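Local coordinates for protein lipopolysaccharide heptosyltransferase 2 (Escherichia coli, PDB 1PSW) that transfers the second heptose from ADP-heptose to the heptosyl-Kdo2-lipid A module during assembly of the lipopolysaccharide inner core, at residues Q18-T23 with A137-K142; P158-S163 with A276-R281. All blocks are in the same frame, centred on the assembly; numbering follows the deposited sequence.

Contact 1: residues Q18-T23 with A137-K142; sequences QSLYRT and ALAYDK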
loop_
_atom_site.group_PDB
_atom_site.type_symbol
_atom_site.label_atom_id
_atom_site.label_comp_id
_atom_site.label_asym_id
_atom_site.label_seq_id
_atom_site.Cartn_x
_atom_site.Cartn_y
_atom_site.Cartn_z
ATOM N N GLN A 18 2.971 -5.970 6.051
ATOM C CA GLN A 18 4.310 -5.842 6.596
ATOM C C GLN A 18 4.247 -5.810 8.118
ATOM O O GLN A 18 5.185 -6.223 8.787
ATOM C CB GLN A 18 5.011 -4.573 6.102
ATOM C CG GLN A 18 6.492 -4.581 6.455
ATOM C CD GLN A 18 7.181 -3.251 6.227
ATOM O OE1 GLN A 18 8.413 -3.166 6.224
ATOM N NE2 GLN A 18 6.392 -2.203 6.040
ATOM N N SER A 19 3.148 -5.306 8.675
ATOM C CA SER A 19 3.015 -5.253 10.129
ATOM C C SER A 19 3.048 -6.646 10.738
ATOM O O SER A 19 3.576 -6.835 11.837
ATOM C CB SER A 19 1.717 -4.557 10.535
ATOM O OG SER A 19 1.805 -3.166 10.291
ATOM N N LEU A 20 2.470 -7.620 10.043
ATOM C CA LEU A 20 2.499 -8.987 10.533
ATOM C C LEU A 20 3.948 -9.490 10.517
ATOM O O LEU A 20 4.405 -10.097 11.487
ATOM C CB LEU A 20 1.618 -9.905 9.669
ATOM C CG LEU A 20 1.771 -11.405 9.962
ATOM C CD1 LEU A 20 1.371 -11.708 11.407
ATOM C CD2 LEU A 20 0.906 -12.207 8.994
ATOM N N TYR A 21 4.665 -9.237 9.422
ATOM C CA TYR A 21 6.058 -9.682 9.304
ATOM C C TYR A 21 6.929 -9.047 10.388
ATOM O O TYR A 21 7.772 -9.720 10.991
ATOM C CB TYR A 21 6.644 -9.348 7.919
ATOM C CG TYR A 21 5.740 -9.725 6.752
ATOM C CD1 TYR A 21 4.826 -10.770 6.863
ATOM C CD2 TYR A 21 5.767 -9.005 5.557
ATOM C CE1 TYR A 21 3.950 -11.086 5.825
ATOM C CE2 TYR A 21 4.901 -9.313 4.507
ATOM C CZ TYR A 21 3.991 -10.354 4.655
ATOM O OH TYR A 21 3.103 -10.644 3.651
ATOM N N ARG A 22 6.730 -7.752 10.633
ATOM C CA ARG A 22 7.485 -7.053 11.663
ATOM C C ARG A 22 7.145 -7.632 13.030
ATOM O O ARG A 22 8.016 -7.789 13.878
ATOM C CB ARG A 22 7.167 -5.552 11.658
ATOM C CG ARG A 22 7.709 -4.760 10.470
ATOM C CD ARG A 22 7.598 -3.269 10.739
ATOM N NE ARG A 22 8.497 -2.861 11.813
ATOM C CZ ARG A 22 8.415 -1.714 12.482
ATOM N NH1 ARG A 22 7.462 -0.837 12.202
ATOM N NH2 ARG A 22 9.306 -1.434 13.428
ATOM N N THR A 23 5.872 -7.947 13.244
ATOM C CA THR A 23 5.451 -8.500 14.521
ATOM C C THR A 23 5.984 -9.920 14.716
ATOM O O THR A 23 6.390 -10.288 15.822
ATOM C CB THR A 23 3.912 -8.488 14.650
ATOM O OG1 THR A 23 3.440 -7.149 14.471
ATOM C CG2 THR A 23 3.480 -8.978 16.027
ATOM N N ALA A 137 -2.777 -9.389 14.739
ATOM C CA ALA A 137 -3.363 -10.368 15.653
ATOM C C ALA A 137 -3.023 -11.822 15.309
ATOM O O ALA A 137 -2.964 -12.678 16.200
ATOM C CB ALA A 137 -4.873 -10.198 15.700
ATOM N N LEU A 138 -2.801 -12.107 14.029
ATOM C CA LEU A 138 -2.496 -13.476 13.613
ATOM C C LEU A 138 -1.167 -14.013 14.133
ATOM O O LEU A 138 -0.961 -15.225 14.181
ATOM C CB LEU A 138 -2.522 -13.588 12.088
ATOM C CG LEU A 138 -3.854 -13.264 11.406
ATOM C CD1 LEU A 138 -3.696 -13.459 9.906
ATOM C CD2 LEU A 138 -4.969 -14.157 11.948
ATOM N N ALA A 139 -0.269 -13.115 14.524
ATOM C CA ALA A 139 1.034 -13.515 15.035
ATOM C C ALA A 139 0.940 -14.000 16.479
ATOM O O ALA A 139 1.922 -14.487 17.040
ATOM C CB ALA A 139 2.013 -12.348 14.942
ATOM N N TYR A 140 -0.234 -13.859 17.082
ATOM C CA TYR A 140 -0.429 -14.285 18.462
ATOM C C TYR A 140 -1.307 -15.525 18.554
ATOM O O TYR A 140 -2.072 -15.831 17.634
ATOM C CB TYR A 140 -1.036 -13.138 19.275
ATOM C CG TYR A 140 -0.110 -11.947 19.369
ATOM C CD1 TYR A 140 0.956 -11.937 20.266
ATOM C CD2 TYR A 140 -0.263 -10.852 18.518
ATOM C CE1 TYR A 140 1.850 -10.864 20.312
ATOM C CE2 TYR A 140 0.622 -9.778 18.555
ATOM C CZ TYR A 140 1.674 -9.790 19.453
ATOM O OH TYR A 140 2.530 -8.714 19.492
ATOM N N ASP A 141 -1.191 -16.244 19.667
ATOM C CA ASP A 141 -1.978 -17.458 19.871
ATOM C C ASP A 141 -3.470 -17.148 19.877
ATOM O O ASP A 141 -3.895 -16.104 20.365
ATOM C CB ASP A 141 -1.577 -18.138 21.182
ATOM C CG ASP A 141 -0.121 -18.567 21.193
ATOM O OD1 ASP A 141 0.299 -19.275 20.252
ATOM O OD2 ASP A 141 0.602 -18.199 22.144
ATOM N N LYS A 142 -4.257 -18.073 19.340
ATOM C CA LYS A 142 -5.705 -17.916 19.244
ATOM C C LYS A 142 -6.410 -17.402 20.503
ATOM O O LYS A 142 -6.882 -16.265 20.539
ATOM C CB LYS A 142 -6.342 -19.241 18.811
ATOM C CG LYS A 142 -7.792 -19.114 18.384
ATOM C CD LYS A 142 -8.379 -20.466 18.030
ATOM C CE LYS A 142 -9.809 -20.332 17.536
ATOM N NZ LYS A 142 -10.414 -21.660 17.241
#

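Contact 2: residues P158-S163 with A276-R281; sequences PQLQVS and AAALNR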
loop_
_atom_site.group_PDB
_atom_site.type_symbol
_atom_site.label_atom_id
_atom_site.label_comp_id
_atom_site.label_asym_id
_atom_site.label_seq_id
_atom_site.Cartn_x
_atom_site.Cartn_y
_atom_site.Cartn_z
ATOM N N PRO A 158 3.608 -0.432 9.142
ATOM C CA PRO A 158 4.429 -0.675 7.952
ATOM C C PRO A 158 5.473 0.429 7.937
ATOM O O PRO A 158 5.198 1.546 8.374
ATOM C CB PRO A 158 3.438 -0.526 6.807
ATOM C CG PRO A 158 2.130 -0.951 7.436
ATOM C CD PRO A 158 2.185 -0.285 8.783
ATOM N N GLN A 159 6.653 0.123 7.419
ATOM C CA GLN A 159 7.722 1.104 7.398
ATOM C C GLN A 159 8.718 0.737 6.308
ATOM O O GLN A 159 9.152 -0.409 6.211
ATOM C CB GLN A 159 8.393 1.123 8.776
ATOM C CG GLN A 159 9.543 2.090 8.942
ATOM C CD GLN A 159 9.950 2.239 10.405
ATOM O OE1 GLN A 159 10.220 1.251 11.092
ATOM N NE2 GLN A 159 9.999 3.480 10.883
ATOM N N LEU A 160 9.054 1.715 5.474
ATOM C CA LEU A 160 9.992 1.520 4.375
ATOM C C LEU A 160 11.098 2.566 4.431
ATOM O O LEU A 160 10.857 3.710 4.807
ATOM C CB LEU A 160 9.264 1.628 3.031
ATOM C CG LEU A 160 8.182 0.587 2.715
ATOM C CD1 LEU A 160 7.484 0.924 1.399
ATOM C CD2 LEU A 160 8.811 -0.796 2.649
ATOM N N GLN A 161 12.306 2.172 4.046
ATOM C CA GLN A 161 13.452 3.076 4.048
ATOM C C GLN A 161 14.035 3.112 2.636
ATOM O O GLN A 161 14.005 2.114 1.919
ATOM C CB GLN A 161 14.515 2.581 5.038
ATOM C CG GLN A 161 14.019 2.397 6.477
ATOM C CD GLN A 161 13.810 3.711 7.207
ATOM O OE1 GLN A 161 14.745 4.498 7.361
ATOM N NE2 GLN A 161 12.584 3.955 7.665
ATOM N N VAL A 162 14.552 4.275 2.249
ATOM C CA VAL A 162 15.150 4.488 0.932
ATOM C C VAL A 162 16.377 5.393 1.084
ATOM O O VAL A 162 16.303 6.441 1.731
ATOM C CB VAL A 162 14.137 5.163 -0.040
ATOM C CG1 VAL A 162 14.832 5.548 -1.338
ATOM C CG2 VAL A 162 12.962 4.231 -0.323
ATOM N N SER A 163 17.502 5.008 0.490
ATOM C CA SER A 163 18.724 5.808 0.597
ATOM C C SER A 163 18.788 6.939 -0.425
ATOM O O SER A 163 18.079 6.922 -1.431
ATOM C CB SER A 163 19.946 4.916 0.410
ATOM O OG SER A 163 20.022 4.449 -0.926
ATOM N N ALA A 276 3.129 5.674 0.566
ATOM C CA ALA A 276 3.627 6.984 0.986
ATOM C C ALA A 276 3.653 7.085 2.517
ATOM O O ALA A 276 4.602 7.616 3.100
ATOM C CB ALA A 276 2.745 8.091 0.394
ATOM N N ALA A 277 2.613 6.564 3.162
ATOM C CA ALA A 277 2.508 6.577 4.622
ATOM C C ALA A 277 3.650 5.788 5.266
ATOM O O ALA A 277 4.206 6.205 6.277
ATOM C CB ALA A 277 1.155 5.994 5.058
ATOM N N ALA A 278 3.987 4.644 4.676
ATOM C CA ALA A 278 5.058 3.795 5.183
ATOM C C ALA A 278 6.405 4.489 5.050
ATOM O O ALA A 278 7.312 4.250 5.846
ATOM C CB ALA A 278 5.074 2.476 4.421
ATOM N N LEU A 279 6.528 5.344 4.040
ATOM C CA LEU A 279 7.762 6.087 3.799
ATOM C C LEU A 279 7.841 7.335 4.671
ATOM O O LEU A 279 8.853 8.033 4.676
ATOM C CB LEU A 279 7.849 6.481 2.322
ATOM C CG LEU A 279 8.151 5.316 1.376
ATOM C CD1 LEU A 279 7.826 5.691 -0.076
ATOM C CD2 LEU A 279 9.635 4.942 1.516
ATOM N N ASN A 280 6.761 7.621 5.395
ATOM C CA ASN A 280 6.707 8.786 6.280
ATOM C C ASN A 280 6.855 10.108 5.510
ATOM O O ASN A 280 7.503 11.048 5.975
ATOM C CB ASN A 280 7.811 8.674 7.338
ATOM C CG ASN A 280 7.568 9.573 8.539
ATOM O OD1 ASN A 280 6.450 9.653 9.042
ATOM N ND2 ASN A 280 8.613 10.240 9.009
ATOM N N ARG A 281 6.266 10.165 4.323
ATOM C CA ARG A 281 6.319 11.367 3.506
ATOM C C ARG A 281 5.078 12.204 3.814
ATOM O O ARG A 281 4.011 11.654 4.083
ATOM C CB ARG A 281 6.314 10.997 2.010
ATOM C CG ARG A 281 7.573 10.301 1.477
ATOM C CD ARG A 281 8.709 11.292 1.248
ATOM N NE ARG A 281 9.298 11.718 2.495
ATOM C CZ ARG A 281 9.672 12.958 2.773
ATOM N NH1 ARG A 281 9.523 13.933 1.885
ATOM N NH2 ARG A 281 10.187 13.215 3.967
#

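Contact 1: residues Q18-T23 with A137-K142
L20 and T23, one helical turn apart on helix 11-27, close on A139 within the type I beta turn that runs from A137 to Y140. The site lies in the N-terminal Rossmann-like domain of a GT-B glycosyltransferase and illustrates how a loop can seat on a helix without a single hydrogen bond passing between the two segments. The CB of A139 is what both helix residues meet: L20 CD1 lies 3.6 Å from A139 CB, and T23 CG2 lies 3.8 Å from A139 CB. The same L20 methyl also approaches the loop backbone, with CD1 3.8 Å from A139 N, and has a looser contact with the CB of L138. At the last residue of the turn, Y140 extends the patch. Its side chain crosses that of T23 at about a right angle, and T23 CG2 sits obliquely to the ring, 3.6 Å from Y140 OH and 3.9 Å from Y140 CE2. The T23 torsion turns the two branches to different tasks: OG1 is anti to the carbonyl carbon (chi1 -56°) and bonds within the helix, while CG2, anti to the backbone N, faces the loop. An alanine at T23 would probably open a gap beside A139 CB and the Y140 ring and leave S19 O with one fewer donor. Further out, A139 O accepts a hydrogen bond from Y28 OH and Y140 O one from R121 NH2, so two successive carbonyls of the loop are held from outside the contact, while M145 and P152 pack against Y140. Within the helix, the T23 hydroxyl is fixed by S19 O, which T23 OG1 and T23 N approach from opposite faces of the carbonyl plane, with OG1 to S19 O at 2.7 Å.

Contact 2: residues P158-S163 with A276-R281
The carbonyl oxygen of A278 is approached by two successive residues of segment 158-163: L160 N donates a hydrogen bond to A278 O at 3.1 Å, and Q159 adds a CA-H...O contact, its CA 3.5 Å from A278 O. A278 lies in the last turn of helix 271-278 in the C-terminal domain of the GT-B fold, where the chain leaves the helix through a Schellman motif. This is a worked example of how a helix end shares out its carbonyls. N280, with positive phi, donates its N to A277 O, and R281 N reaches back to A276 O, whereas A278 O is met by the extended chain of 158-163. The L160 N-H points almost straight at its acceptor (165°) yet comes from above the carbonyl plane, 59° out of it.

Apolar contacts flank the bond. The CB of A278 is approached by L160 CG at 4.0 Å and by P158 CB at 4.2 Å. L160 has its CG anti to the carbonyl carbon (chi1 -64°), beside its own backbone N and near the alanine methyl. On helix 252-260, V256 and A260 touch V162 and I259 touches L279, while M15 of helix 11-27 reaches L160. The segment is thus lodged between helices of both domains, consistent with a place in the interdomain connection. One methyl of L279 serves two residues: CD2 is 3.7 Å from L160 CB and 3.9 Å from V162 CG2.

Contact 1 is wholly buried, although it lies farther from the centre of the chain, whereas contact 2 is only partly buried and sits nearer that centre, where the two domains meet. Their centres are about 20 Å apart. Contact 1 holds elements of the N-terminal domain by van der Waals contact, mostly between apolar groups, with no hydrogen bond across it; contact 2 adds a backbone hydrogen bond at a helix end. Helix 11-27 joins them: as L20 and T23 meet the loop of contact 1, S19 packs against P158 of contact 2 and its OG bonds L156 O, while R22 NH1 bonds W157 O. The residues leading into segment 158-163 are therefore anchored on the helix that carries contact 1.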